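Local coordinates for 4-amino-4-deoxychorismate lyase (Legionella pneumophila, PDB 3LUL), which belongs to the class IV aminotransferase family, whose members bind pyridoxal phosphate, and carries that cofactor covalently attached to a lysine, at residues L124-D132 with E147-A155; L164-V172 with I220-E228. All coordinates share one frame; numbering follows the deposited sequence.

Contact 1: L124-D132 with E147-A155; sequences LISINWLRD and EAIIAQRQA
E147 meets W129 and R131 where helix 146-157 packs on strand 122-131, the first strand of a beta-alpha-beta crossover that returns through the parallel neighbouring strand 162-167. The E147 side chain illustrates how one carboxylate can organise such a join. Its CB points at the strand, and CG stands anti to the backbone N (chi1 -173°), which sends the extended chain alongside the indole. E147 CG lies 3.8 Å from W129 CZ2, and beyond it OE2 becomes a shared acceptor. W129 NE1 donates to E147 OE2 at 2.9 Å, nearly straight at 166° and within the indole plane. From the opposite face of the carboxylate, R131 NE reaches the same E147 OE2 at 2.9 Å in a salt bridge, with a weak second bond from R131 NH2. The other oxygen, OE1, is hydrogen-bonded to Y138. Gripped at both oxygens, the buried carboxylate probably has little rotational freedom. R131 also makes a cation-pi contact with F165 of strand 162-167.

Further along, the join becomes mostly apolar. I125 CG1 rests 3.7 Å from A155 CB, and I127 CD1 presses tightly on A151 CB at 3.5 Å. The other branch of I127, CG2, sits over the indole face, while Q154 brings NE2 to the indole edge, 3.8 Å from W129 CZ3.

Contact 2: L164-V172 with I220-E228; sequences LFFNTENHV and ISLTKKRIE
V172 and L222 join their backbones directly where the hairpin segment 164-172 meets the approach to helix 224-228: V172 N donates to L222 O at 2.9 Å, and H171 CA adds a CA-H...O contact to the same oxygen. Beside this bond a water donates to V172 O and accepts from L222 N, a bridge that extends the backbone pairing. Tight packing here gives way to water within a few residues. On the buried side, L164 CD2 and I227 CD1 meet tip to tip at 3.9 Å. F166 crosses K224 at about a right angle, so that CE2 of the F166 ring approaches K224 CB at 3.9 Å; the rest of the lysine runs on, extended, to a salt bridge with D249.

H171 marks the transition. Its imidazole is sandwiched: S221 CB lies over one face, 3.6 Å from the H171 ring centroid in a CH-pi contact, and E169 O covers the other. T223 CG2 touches the ring edge. S221 OG, meanwhile, turns to D195.

The looser, solvent side lies next to the exposed N170, where a second water donates to N170 O and accepts from K224 N, 2.8 Å from that nitrogen. T223 OG1 caps the helix through a weak bond from R226 N.

N167 shapes the turn: its OD1 accepts from E169 N, an Asx turn, and from H171 N on the opposite face of the amide. With a type I turn over N167-N170 and N170 in the left-handed region (phi 59°), this is a beta hairpin of the type I plus G1 bulge kind.

How the contacts relate
Read from the N terminus, the chain shows two closures in series, neither nested nor crossed. Contact 1 comes first, closing a loop of 14 residues that includes the cofactor-bearing K141 and bringing helix 146-157 back onto strand 122-131. The chain then enters strand 162-167, where contact 2 opens; it closes 47 residues later, once further strands and helix 201-212 have been built, by setting helix 224-228 beside the hairpin. I125 O with L164 N links the neighbouring parallel strands, and R131 O with T168 N the start of the turn beyond; both are probable hydrogen bonds. The second subunit touches both contacts, among other residues at L130 and D132 in contact 1, and at T168 in contact 2.

Contact 1: L124-D132 with E147-A155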
ATOM      1  N   LEU B 124      -3.676 -11.833  19.871  1.00  9.39           N
ATOM      2  CA  LEU B 124      -4.235 -10.917  18.862  1.00 10.24           C
ATOM      3  C   LEU B 124      -4.970  -9.749  19.492  1.00  9.04           C
ATOM      4  O   LEU B 124      -5.527  -9.892  20.584  1.00  7.29           O
ATOM      5  CB  LEU B 124      -5.226 -11.651  17.972  1.00  9.18           C
ATOM      6  CG  LEU B 124      -4.686 -12.845  17.200  1.00  8.94           C
ATOM      7  CD1 LEU B 124      -5.781 -13.491  16.345  1.00  9.34           C
ATOM      8  CD2 LEU B 124      -3.513 -12.426  16.305  1.00 10.71           C
ATOM      9  N   ILE B 125      -4.961  -8.612  18.794  1.00  8.92           N
ATOM     10  CA  ILE B 125      -5.839  -7.491  19.089  1.00  9.37           C
ATOM     11  C   ILE B 125      -6.626  -7.146  17.846  1.00  9.96           C
ATOM     12  O   ILE B 125      -6.156  -7.356  16.725  1.00 11.54           O
ATOM     13  CB  ILE B 125      -5.107  -6.224  19.660  1.00 11.60           C
ATOM     14  CG1 ILE B 125      -3.937  -5.775  18.790  1.00 16.80           C
ATOM     15  CG2 ILE B 125      -4.669  -6.449  21.160  1.00 11.33           C
ATOM     16  CD1 ILE B 125      -3.999  -4.353  18.299  1.00 23.15           C
ATOM     17  N   SER B 126      -7.842  -6.646  18.032  1.00  9.88           N
ATOM     18  CA  SER B 126      -8.686  -6.259  16.907  1.00 11.45           C
ATOM     19  C   SER B 126      -8.314  -4.842  16.504  1.00 11.49           C
ATOM     20  O   SER B 126      -8.210  -3.976  17.354  1.00 12.95           O
ATOM     21  CB  SER B 126     -10.160  -6.248  17.336  1.00 14.12           C
ATOM     22  OG  SER B 126     -10.640  -7.531  17.648  1.00 18.65           O
ATOM     23  N   ILE B 127      -8.197  -4.584  15.214  1.00  8.89           N
ATOM     24  CA  ILE B 127      -7.917  -3.252  14.711  1.00  7.80           C
ATOM     25  C   ILE B 127      -9.230  -2.456  14.570  1.00  9.18           C
ATOM     26  O   ILE B 127     -10.259  -3.004  14.165  1.00 10.92           O
ATOM     27  CB  ILE B 127      -7.164  -3.400  13.370  1.00  8.68           C
ATOM     28  CG1 ILE B 127      -5.721  -3.914  13.639  1.00 12.28           C
ATOM     29  CG2 ILE B 127      -7.173  -2.127  12.560  1.00  6.78           C
ATOM     30  CD1 ILE B 127      -4.752  -2.943  14.287  1.00  9.88           C
ATOM     31  N   ASN B 128      -9.165  -1.161  14.857  1.00 11.46           N
ATOM     32  CA  ASN B 128     -10.366  -0.308  14.895  1.00 15.43           C
ATOM     33  C   ASN B 128     -10.819   0.168  13.508  1.00 13.65           C
ATOM     34  O   ASN B 128     -12.004   0.354  13.266  1.00 16.14           O
ATOM     35  CB  ASN B 128     -10.174   0.915  15.813  1.00 15.45           C
ATOM     36  CG  ASN B 128      -9.108   1.862  15.323  1.00 22.21           C
ATOM     37  OD1 ASN B 128      -7.967   1.458  15.081  1.00 19.45           O
ATOM     38  ND2 ASN B 128      -9.475   3.136  15.164  1.00 27.71           N
ATOM     39  N   TRP B 129      -9.887   0.407  12.609  1.00 11.13           N
ATOM     40  CA  TRP B 129     -10.295   0.794  11.264  1.00  9.25           C
ATOM     41  C   TRP B 129     -10.769  -0.446  10.465  1.00  9.50           C
ATOM     42  O   TRP B 129     -10.270  -1.583  10.677  1.00 10.76           O
ATOM     43  CB  TRP B 129      -9.199   1.582  10.553  1.00  7.11           C
ATOM     44  CG  TRP B 129      -7.979   0.813  10.149  1.00  9.69           C
ATOM     45  CD1 TRP B 129      -7.823   0.054   9.034  1.00 10.56           C
ATOM     46  CD2 TRP B 129      -6.709   0.798  10.820  1.00  7.20           C
ATOM     47  NE1 TRP B 129      -6.564  -0.460   8.994  1.00 10.08           N
ATOM     48  CE2 TRP B 129      -5.850   0.008  10.064  1.00  7.46           C
ATOM     49  CE3 TRP B 129      -6.220   1.387  11.989  1.00 10.67           C
ATOM     50  CZ2 TRP B 129      -4.516  -0.247  10.445  1.00  8.70           C
ATOM     51  CZ3 TRP B 129      -4.861   1.134  12.352  1.00  7.81           C
ATOM     52  CH2 TRP B 129      -4.058   0.327  11.589  1.00 10.18           C
ATOM     53  N   LEU B 130     -11.753  -0.223   9.577  1.00  9.27           N
ATOM     54  CA  LEU B 130     -12.376  -1.294   8.793  1.00  9.82           C
ATOM     55  C   LEU B 130     -11.965  -1.261   7.321  1.00  9.63           C
ATOM     56  O   LEU B 130     -11.629  -0.208   6.795  1.00  9.60           O
ATOM     57  CB  LEU B 130     -13.884  -1.224   8.936  1.00  9.58           C
ATOM     58  CG  LEU B 130     -14.429  -1.214  10.392  1.00 10.42           C
ATOM     59  CD1 LEU B 130     -15.989  -1.095  10.392  1.00 10.90           C
ATOM     60  CD2 LEU B 130     -13.996  -2.411  11.225  1.00 11.80           C
ATOM     61  N   ARG B 131     -12.053  -2.416   6.667  1.00  6.99           N
ATOM     62  CA  ARG B 131     -11.747  -2.577   5.241  1.00  7.80           C
ATOM     63  C   ARG B 131     -13.019  -2.821   4.449  1.00 10.03           C
ATOM     64  O   ARG B 131     -13.867  -3.606   4.849  1.00 10.10           O
ATOM     65  CB  ARG B 131     -10.795  -3.752   5.004  1.00  9.14           C
ATOM     66  CG  ARG B 131      -9.449  -3.563   5.609  1.00  9.45           C
ATOM     67  CD  ARG B 131      -8.577  -4.838   5.592  1.00 15.86           C
ATOM     68  NE  ARG B 131      -7.223  -4.487   6.015  1.00 19.54           N
ATOM     69  CZ  ARG B 131      -6.227  -5.373   6.079  1.00 13.87           C
ATOM     70  NH1 ARG B 131      -6.452  -6.641   5.773  1.00 13.01           N
ATOM     71  NH2 ARG B 131      -5.012  -4.988   6.438  1.00 15.52           N
ATOM     72  N   ASP B 132     -13.142  -2.170   3.301  1.00  9.77           N
ATOM     73  CA  ASP B 132     -14.218  -2.483   2.359  1.00  9.03           C
ATOM     74  C   ASP B 132     -13.849  -3.771   1.650  1.00  6.86           C
ATOM     75  O   ASP B 132     -12.823  -3.867   1.005  1.00  7.80           O
ATOM     76  CB  ASP B 132     -14.395  -1.359   1.330  1.00 10.95           C
ATOM     77  CG  ASP B 132     -15.713  -1.438   0.587  1.00  9.21           C
ATOM     78  OD1 ASP B 132     -16.244  -2.552   0.438  1.00 11.13           O
ATOM     79  OD2 ASP B 132     -16.220  -0.384   0.151  1.00  9.02           O
ATOM     80  N   GLU B 147      -0.011  -0.717   5.910  1.00  7.18           N
ATOM     81  CA  GLU B 147      -1.173  -0.860   6.769  1.00  9.63           C
ATOM     82  C   GLU B 147      -0.957  -1.985   7.795  1.00 10.96           C
ATOM     83  O   GLU B 147      -1.239  -1.817   9.006  1.00 10.16           O
ATOM     84  CB  GLU B 147      -2.426  -1.108   5.948  1.00 11.71           C
ATOM     85  CG  GLU B 147      -3.680  -1.104   6.786  1.00 11.89           C
ATOM     86  CD  GLU B 147      -4.933  -1.460   6.006  1.00 10.51           C
ATOM     87  OE1 GLU B 147      -5.050  -1.126   4.802  1.00 12.28           O
ATOM     88  OE2 GLU B 147      -5.816  -2.034   6.661  1.00 12.33           O
ATOM     89  N   ALA B 148      -0.467  -3.120   7.288  1.00 13.22           N
ATOM     90  CA  ALA B 148      -0.147  -4.280   8.094  1.00 12.16           C
ATOM     91  C   ALA B 148       0.961  -3.989   9.089  1.00 10.93           C
ATOM     92  O   ALA B 148       0.893  -4.407  10.238  1.00 10.37           O
ATOM     93  CB  ALA B 148       0.235  -5.486   7.215  1.00 11.46           C
ATOM     94  N   ILE B 149       1.978  -3.285   8.645  1.00  9.72           N
ATOM     95  CA  ILE B 149       3.087  -2.883   9.521  1.00  9.37           C
ATOM     96  C   ILE B 149       2.589  -2.027  10.679  1.00  9.63           C
ATOM     97  O   ILE B 149       2.907  -2.299  11.835  1.00 11.47           O
ATOM     98  CB  ILE B 149       4.204  -2.122   8.720  1.00  8.72           C
ATOM     99  CG1 ILE B 149       4.900  -3.094   7.761  1.00  8.33           C
ATOM    100  CG2 ILE B 149       5.228  -1.477   9.688  1.00  7.63           C
ATOM    101  CD1 ILE B 149       5.778  -2.400   6.732  1.00 10.79           C
ATOM    102  N   ILE B 150       1.801  -1.005  10.378  1.00  8.98           N
ATOM    103  CA  ILE B 150       1.271  -0.115  11.425  1.00 10.86           C
ATOM    104  C   ILE B 150       0.419  -0.928  12.451  1.00 10.52           C
ATOM    105  O   ILE B 150       0.593  -0.794  13.662  1.00 12.74           O
ATOM    106  CB  ILE B 150       0.457   1.050  10.794  1.00  8.68           C
ATOM    107  CG1 ILE B 150       1.381   1.974   9.951  1.00  9.13           C
ATOM    108  CG2 ILE B 150      -0.314   1.850  11.899  1.00 11.03           C
ATOM    109  CD1 ILE B 150       0.605   3.014   9.145  1.00  6.78           C
ATOM    110  N   ALA B 151      -0.474  -1.770  11.932  1.00  9.38           N
ATOM    111  CA  ALA B 151      -1.359  -2.604  12.739  1.00 10.36           C
ATOM    112  C   ALA B 151      -0.546  -3.558  13.624  1.00 10.90           C
ATOM    113  O   ALA B 151      -0.791  -3.675  14.831  1.00 11.44           O
ATOM    114  CB  ALA B 151      -2.308  -3.353  11.833  1.00  9.26           C
ATOM    115  N   GLN B 152       0.472  -4.195  13.063  1.00 11.55           N
ATOM    116  CA  GLN B 152       1.325  -5.065  13.879  1.00 12.47           C
ATOM    117  C   GLN B 152       2.128  -4.328  14.959  1.00 11.57           C
ATOM    118  O   GLN B 152       2.221  -4.778  16.107  1.00 12.83           O
ATOM    119  CB  GLN B 152       2.268  -5.901  13.026  1.00 14.80           C
ATOM    120  CG  GLN B 152       3.124  -6.825  13.914  1.00 20.69           C
ATOM    121  CD  GLN B 152       3.511  -8.073  13.236  1.00 26.85           C
ATOM    122  OE1 GLN B 152       4.003  -8.046  12.126  1.00 29.68           O
ATOM    123  NE2 GLN B 152       3.271  -9.189  13.879  1.00 30.42           N
ATOM    124  N   ARG B 153       2.682  -3.178  14.623  1.00 10.48           N
ATOM    125  CA  ARG B 153       3.294  -2.336  15.653  1.00 11.35           C
ATOM    126  C   ARG B 153       2.350  -1.954  16.778  1.00 12.43           C
ATOM    127  O   ARG B 153       2.779  -1.886  17.935  1.00 12.92           O
ATOM    128  CB  ARG B 153       3.871  -1.083  15.043  1.00 13.78           C
ATOM    129  CG  ARG B 153       5.060  -1.339  14.113  1.00 14.81           C
ATOM    130  CD  ARG B 153       5.803  -0.006  13.908  1.00 20.33           C
ATOM    131  NE  ARG B 153       6.668   0.041  12.728  1.00 23.02           N
ATOM    132  CZ  ARG B 153       7.752  -0.714  12.566  1.00 19.94           C
ATOM    133  NH1 ARG B 153       8.108  -1.611  13.499  1.00 30.45           N
ATOM    134  NH2 ARG B 153       8.502  -0.571  11.475  1.00 21.10           N
ATOM    135  N   GLN B 154       1.075  -1.722  16.476  1.00 12.79           N
ATOM    136  CA  GLN B 154       0.108  -1.356  17.544  1.00 15.33           C
ATOM    137  C   GLN B 154      -0.134  -2.527  18.479  1.00 12.39           C
ATOM    138  O   GLN B 154      -0.208  -2.375  19.718  1.00 12.84           O
ATOM    139  CB  GLN B 154      -1.246  -0.936  16.981  1.00 16.66           C
ATOM    140  CG  GLN B 154      -1.249   0.400  16.297  1.00 21.14           C
ATOM    141  CD  GLN B 154      -2.655   0.929  15.989  1.00 22.73           C
ATOM    142  OE1 GLN B 154      -3.662   0.316  16.345  1.00 31.48           O
ATOM    143  NE2 GLN B 154      -2.710   2.068  15.309  1.00 25.73           N
ATOM    144  N   ALA B 155      -0.288  -3.694  17.863  1.00 11.23           N
ATOM    145  CA  ALA B 155      -0.386  -4.954  18.589  1.00 14.12           C
ATOM    146  C   ALA B 155       0.787  -5.157  19.544  1.00 15.20           C
ATOM    147  O   ALA B 155       0.592  -5.429  20.721  1.00 15.95           O
ATOM    148  CB  ALA B 155      -0.463  -6.134  17.577  1.00 14.08           C
TER

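Contact 2: L164-V172 with I220-E228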
ATOM      1  N   LEU B 164      -5.768  -8.349  14.028  1.00  8.68           N
ATOM      2  CA  LEU B 164      -6.877  -8.922  13.300  1.00  8.29           C
ATOM      3  C   LEU B 164      -7.766  -7.813  12.719  1.00  7.44           C
ATOM      4  O   LEU B 164      -8.213  -6.890  13.436  1.00  8.34           O
ATOM      5  CB  LEU B 164      -7.698  -9.809  14.221  1.00  7.71           C
ATOM      6  CG  LEU B 164      -8.813 -10.615  13.592  1.00 10.49           C
ATOM      7  CD1 LEU B 164      -8.280 -11.699  12.619  1.00  7.10           C
ATOM      8  CD2 LEU B 164      -9.630 -11.284  14.746  1.00 11.23           C
ATOM      9  N   PHE B 165      -7.995  -7.891  11.416  1.00  7.76           N
ATOM     10  CA  PHE B 165      -8.838  -6.944  10.690  1.00  8.31           C
ATOM     11  C   PHE B 165     -10.267  -7.451  10.451  1.00  9.93           C
ATOM     12  O   PHE B 165     -10.517  -8.657  10.254  1.00 11.10           O
ATOM     13  CB  PHE B 165      -8.227  -6.598   9.338  1.00  9.04           C
ATOM     14  CG  PHE B 165      -6.830  -6.082   9.433  1.00  7.36           C
ATOM     15  CD1 PHE B 165      -6.579  -4.727   9.634  1.00  7.41           C
ATOM     16  CD2 PHE B 165      -5.760  -6.936   9.328  1.00  9.07           C
ATOM     17  CE1 PHE B 165      -5.281  -4.218   9.704  1.00 11.09           C
ATOM     18  CE2 PHE B 165      -4.435  -6.442   9.407  1.00 13.11           C
ATOM     19  CZ  PHE B 165      -4.201  -5.074   9.612  1.00 10.84           C
ATOM     20  N   PHE B 166     -11.163  -6.477  10.438  1.00 10.56           N
ATOM     21  CA  PHE B 166     -12.560  -6.617  10.127  1.00 10.78           C
ATOM     22  C   PHE B 166     -12.959  -5.758   8.902  1.00 11.01           C
ATOM     23  O   PHE B 166     -12.309  -4.728   8.586  1.00 10.91           O
ATOM     24  CB  PHE B 166     -13.376  -6.226  11.336  1.00 10.73           C
ATOM     25  CG  PHE B 166     -13.218  -7.181  12.514  1.00  8.87           C
ATOM     26  CD1 PHE B 166     -12.080  -7.145  13.312  1.00 10.18           C
ATOM     27  CD2 PHE B 166     -14.206  -8.117  12.806  1.00 11.02           C
ATOM     28  CE1 PHE B 166     -11.918  -8.072  14.388  1.00 14.28           C
ATOM     29  CE2 PHE B 166     -14.043  -9.015  13.878  1.00 12.97           C
ATOM     30  CZ  PHE B 166     -12.912  -8.975  14.655  1.00 12.23           C
ATOM     31  N   ASN B 167     -13.987  -6.214   8.191  1.00  8.01           N
ATOM     32  CA  ASN B 167     -14.516  -5.458   7.065  1.00  7.68           C
ATOM     33  C   ASN B 167     -15.613  -4.497   7.547  1.00 10.18           C
ATOM     34  O   ASN B 167     -15.959  -4.484   8.743  1.00 11.12           O
ATOM     35  CB  ASN B 167     -14.942  -6.340   5.858  1.00  9.36           C
ATOM     36  CG  ASN B 167     -16.138  -7.230   6.126  1.00 10.97           C
ATOM     37  OD1 ASN B 167     -16.963  -6.949   6.988  1.00 11.28           O
ATOM     38  ND2 ASN B 167     -16.257  -8.301   5.330  1.00 10.92           N
ATOM     39  N   THR B 168     -16.118  -3.671   6.629  1.00 10.68           N
ATOM     40  CA  THR B 168     -17.131  -2.666   6.955  1.00  9.18           C
ATOM     41  C   THR B 168     -18.527  -3.247   7.222  1.00 13.36           C
ATOM     42  O   THR B 168     -19.438  -2.520   7.629  1.00 12.80           O
ATOM     43  CB  THR B 168     -17.178  -1.538   5.864  1.00 11.30           C
ATOM     44  OG1 THR B 168     -17.471  -2.134   4.600  1.00 11.38           O
ATOM     45  CG2 THR B 168     -15.833  -0.778   5.787  1.00  8.21           C
ATOM     46  N   GLU B 169     -18.680  -4.570   7.078  1.00 12.72           N
ATOM     47  CA  GLU B 169     -19.884  -5.277   7.519  1.00 15.06           C
ATOM     48  C   GLU B 169     -19.654  -5.924   8.893  1.00 15.18           C
ATOM     49  O   GLU B 169     -20.459  -6.724   9.321  1.00 14.56           O
ATOM     50  CB  GLU B 169     -20.291  -6.332   6.471  1.00 13.75           C
ATOM     51  CG  GLU B 169     -20.670  -5.699   5.112  1.00 21.49           C
ATOM     52  CD  GLU B 169     -20.786  -6.710   3.970  1.00 31.93           C
ATOM     53  OE1 GLU B 169     -20.437  -7.896   4.153  1.00 39.87           O
ATOM     54  OE2 GLU B 169     -21.215  -6.322   2.863  1.00 33.63           O
ATOM     55  N   ASN B 170     -18.560  -5.538   9.567  1.00 13.48           N
ATOM     56  CA  ASN B 170     -18.144  -6.077  10.869  1.00 14.48           C
ATOM     57  C   ASN B 170     -17.911  -7.573  10.872  1.00 12.59           C
ATOM     58  O   ASN B 170     -18.111  -8.241  11.887  1.00 14.78           O
ATOM     59  CB  ASN B 170     -19.111  -5.669  11.961  1.00 15.09           C
ATOM     60  CG  ASN B 170     -19.260  -4.180  12.044  1.00 19.37           C
ATOM     61  OD1 ASN B 170     -20.332  -3.653  11.786  1.00 26.47           O
ATOM     62  ND2 ASN B 170     -18.179  -3.492  12.391  1.00 17.04           N
ATOM     63  N   HIS B 171     -17.425  -8.091   9.751  1.00 10.61           N
ATOM     64  CA  HIS B 171     -17.046  -9.502   9.669  1.00 10.73           C
ATOM     65  C   HIS B 171     -15.518  -9.601   9.655  1.00 11.77           C
ATOM     66  O   HIS B 171     -14.831  -8.768   9.054  1.00 12.53           O
ATOM     67  CB  HIS B 171     -17.655 -10.168   8.450  1.00  8.41           C
ATOM     68  CG  HIS B 171     -19.152 -10.228   8.482  1.00 13.66           C
ATOM     69  ND1 HIS B 171     -19.925  -9.976   7.369  1.00 12.66           N
ATOM     70  CD2 HIS B 171     -20.016 -10.496   9.489  1.00 16.91           C
ATOM     71  CE1 HIS B 171     -21.202 -10.086   7.687  1.00 13.86           C
ATOM     72  NE2 HIS B 171     -21.287 -10.399   8.968  1.00 18.93           N
ATOM     73  N   VAL B 172     -15.006 -10.603  10.365  1.00 10.31           N
ATOM     74  CA  VAL B 172     -13.576 -10.934  10.432  0.50 11.43           C
ATOM     75  C   VAL B 172     -13.011 -11.217   9.040  1.00  9.13           C
ATOM     76  O   VAL B 172     -13.669 -11.882   8.243  1.00 11.93           O
ATOM     77  CB  VAL B 172     -13.350 -12.236  11.261  0.50 14.13           C
ATOM     78  CG1 VAL B 172     -11.846 -12.501  11.459  0.50 19.54           C
ATOM     79  CG2 VAL B 172     -14.075 -12.181  12.596  0.50 12.25           C
ATOM     80  N   ILE B 220     -17.950 -19.056   5.870  1.00 11.99           N
ATOM     81  CA  ILE B 220     -19.066 -18.142   6.160  1.00 13.65           C
ATOM     82  C   ILE B 220     -18.568 -16.804   6.745  1.00 11.91           C
ATOM     83  O   ILE B 220     -17.431 -16.689   7.211  1.00 11.59           O
ATOM     84  CB  ILE B 220     -20.091 -18.740   7.156  1.00 15.17           C
ATOM     85  CG1 ILE B 220     -19.468 -18.975   8.549  1.00 18.09           C
ATOM     86  CG2 ILE B 220     -20.709 -20.031   6.603  1.00 16.55           C
ATOM     87  CD1 ILE B 220     -20.499 -19.389   9.631  1.00 20.19           C
ATOM     88  N   SER B 221     -19.447 -15.815   6.744  1.00 12.69           N
ATOM     89  CA  SER B 221     -19.115 -14.522   7.333  1.00 13.14           C
ATOM     90  C   SER B 221     -19.227 -14.685   8.833  1.00 14.23           C
ATOM     91  O   SER B 221     -20.218 -15.266   9.336  1.00 14.01           O
ATOM     92  CB  SER B 221     -20.058 -13.434   6.825  1.00 11.16           C
ATOM     93  OG  SER B 221     -19.876 -13.239   5.433  1.00 14.89           O
ATOM     94  N   LEU B 222     -18.197 -14.209   9.536  1.00 12.20           N
ATOM     95  CA  LEU B 222     -18.052 -14.425  10.980  1.00 11.40           C
ATOM     96  C   LEU B 222     -17.970 -13.095  11.708  1.00 12.38           C
ATOM     97  O   LEU B 222     -17.153 -12.247  11.366  1.00 10.39           O
ATOM     98  CB  LEU B 222     -16.793 -15.226  11.269  1.00 13.17           C
ATOM     99  CG  LEU B 222     -16.773 -16.682  10.814  1.00 11.18           C
ATOM    100  CD1 LEU B 222     -15.346 -17.197  10.705  1.00 13.70           C
ATOM    101  CD2 LEU B 222     -17.618 -17.539  11.759  1.00 12.14           C
ATOM    102  N   THR B 223     -18.826 -12.915  12.709  1.00 12.30           N
ATOM    103  CA  THR B 223     -18.786 -11.705  13.551  1.00 15.35           C
ATOM    104  C   THR B 223     -17.722 -11.875  14.649  1.00 15.71           C
ATOM    105  O   THR B 223     -17.203 -12.993  14.871  1.00 16.21           O
ATOM    106  CB  THR B 223     -20.146 -11.485  14.213  1.00 16.67           C
ATOM    107  OG1 THR B 223     -20.435 -12.637  14.996  1.00 16.99           O
ATOM    108  CG2 THR B 223     -21.243 -11.317  13.170  1.00 16.64           C
ATOM    109  N   LYS B 224     -17.432 -10.794  15.370  1.00 15.36           N
ATOM    110  CA  LYS B 224     -16.469 -10.838  16.485  1.00 14.93           C
ATOM    111  C   LYS B 224     -16.995 -11.767  17.592  1.00 15.68           C
ATOM    112  O   LYS B 224     -16.225 -12.496  18.223  1.00 16.06           O
ATOM    113  CB  LYS B 224     -16.194  -9.445  17.049  1.00 17.73           C
ATOM    114  CG  LYS B 224     -15.066  -9.413  18.072  1.00 21.61           C
ATOM    115  CD  LYS B 224     -14.741  -7.992  18.507  1.00 30.91           C
ATOM    116  CE  LYS B 224     -13.572  -7.987  19.474  1.00 36.68           C
ATOM    117  NZ  LYS B 224     -13.552  -6.779  20.354  1.00 45.93           N
ATOM    118  N   LYS B 225     -18.307 -11.745  17.774  1.00 13.67           N
ATOM    119  CA  LYS B 225     -18.975 -12.605  18.742  1.00 17.37           C
ATOM    120  C   LYS B 225     -18.762 -14.091  18.437  1.00 16.57           C
ATOM    121  O   LYS B 225     -18.604 -14.878  19.363  1.00 17.86           O
ATOM    122  CB  LYS B 225     -20.468 -12.286  18.828  1.00 19.39           C
ATOM    123  CG  LYS B 225     -21.205 -13.136  19.896  1.00 25.27           C
ATOM    124  CD  LYS B 225     -22.671 -12.761  20.050  1.00 32.97           C
ATOM    125  CE  LYS B 225     -23.467 -13.885  20.752  1.00 38.99           C
ATOM    126  NZ  LYS B 225     -22.768 -14.470  21.935  1.00 36.38           N
ATOM    127  N   ARG B 226     -18.756 -14.485  17.163  1.00 16.09           N
ATOM    128  CA  ARG B 226     -18.407 -15.883  16.803  1.00 15.57           C
ATOM    129  C   ARG B 226     -17.023 -16.286  17.255  1.00 14.09           C
ATOM    130  O   ARG B 226     -16.821 -17.424  17.712  1.00 13.86           O
ATOM    131  CB  ARG B 226     -18.516 -16.137  15.301  1.00 16.53           C
ATOM    132  CG  ARG B 226     -19.908 -16.045  14.747  1.00 22.19           C
ATOM    133  CD  ARG B 226     -20.835 -17.048  15.360  1.00 25.26           C
ATOM    134  NE  ARG B 226     -20.316 -18.414  15.281  1.00 26.13           N
ATOM    135  CZ  ARG B 226     -20.527 -19.270  14.277  1.00 31.08           C
ATOM    136  NH1 ARG B 226     -21.259 -18.929  13.218  1.00 27.74           N
ATOM    137  NH2 ARG B 226     -19.998 -20.495  14.337  1.00 38.43           N
ATOM    138  N   ILE B 227     -16.056 -15.381  17.122  1.00 10.81           N
ATOM    139  CA  ILE B 227     -14.688 -15.670  17.547  1.00 16.73           C
ATOM    140  C   ILE B 227     -14.651 -15.802  19.060  1.00 17.83           C
ATOM    141  O   ILE B 227     -14.098 -16.775  19.603  1.00 17.65           O
ATOM    142  CB  ILE B 227     -13.680 -14.580  17.110  1.00 18.41           C
ATOM    143  CG1 ILE B 227     -13.741 -14.349  15.618  1.00 23.40           C
ATOM    144  CG2 ILE B 227     -12.273 -14.967  17.454  1.00 17.01           C
ATOM    145  CD1 ILE B 227     -13.038 -13.031  15.200  1.00 20.88           C
ATOM    146  N   GLU B 228     -15.263 -14.847  19.748  1.00 16.38           N
ATOM    147  CA  GLU B 228     -15.247 -14.812  21.215  0.50 18.42           C
ATOM    148  C   GLU B 228     -15.839 -16.082  21.805  1.00 17.21           C
ATOM    149  O   GLU B 228     -15.374 -16.571  22.825  1.00 23.09           O
ATOM    150  CB  GLU B 228     -15.974 -13.558  21.712  0.50 19.45           C
ATOM    151  CG  GLU B 228     -15.178 -12.299  21.332  0.50 21.79           C
ATOM    152  CD  GLU B 228     -15.899 -10.986  21.546  0.50 27.79           C
ATOM    153  OE1 GLU B 228     -17.145 -10.957  21.658  0.50 29.55           O
ATOM    154  OE2 GLU B 228     -15.192  -9.960  21.570  0.50 31.41           O
TER
HETATM  155  O   HOH W   1     -18.134  -8.187  14.569  1.00 14.61           O
HETATM  156  O   HOH W   2     -15.970 -13.251   8.019  1.00  9.03           O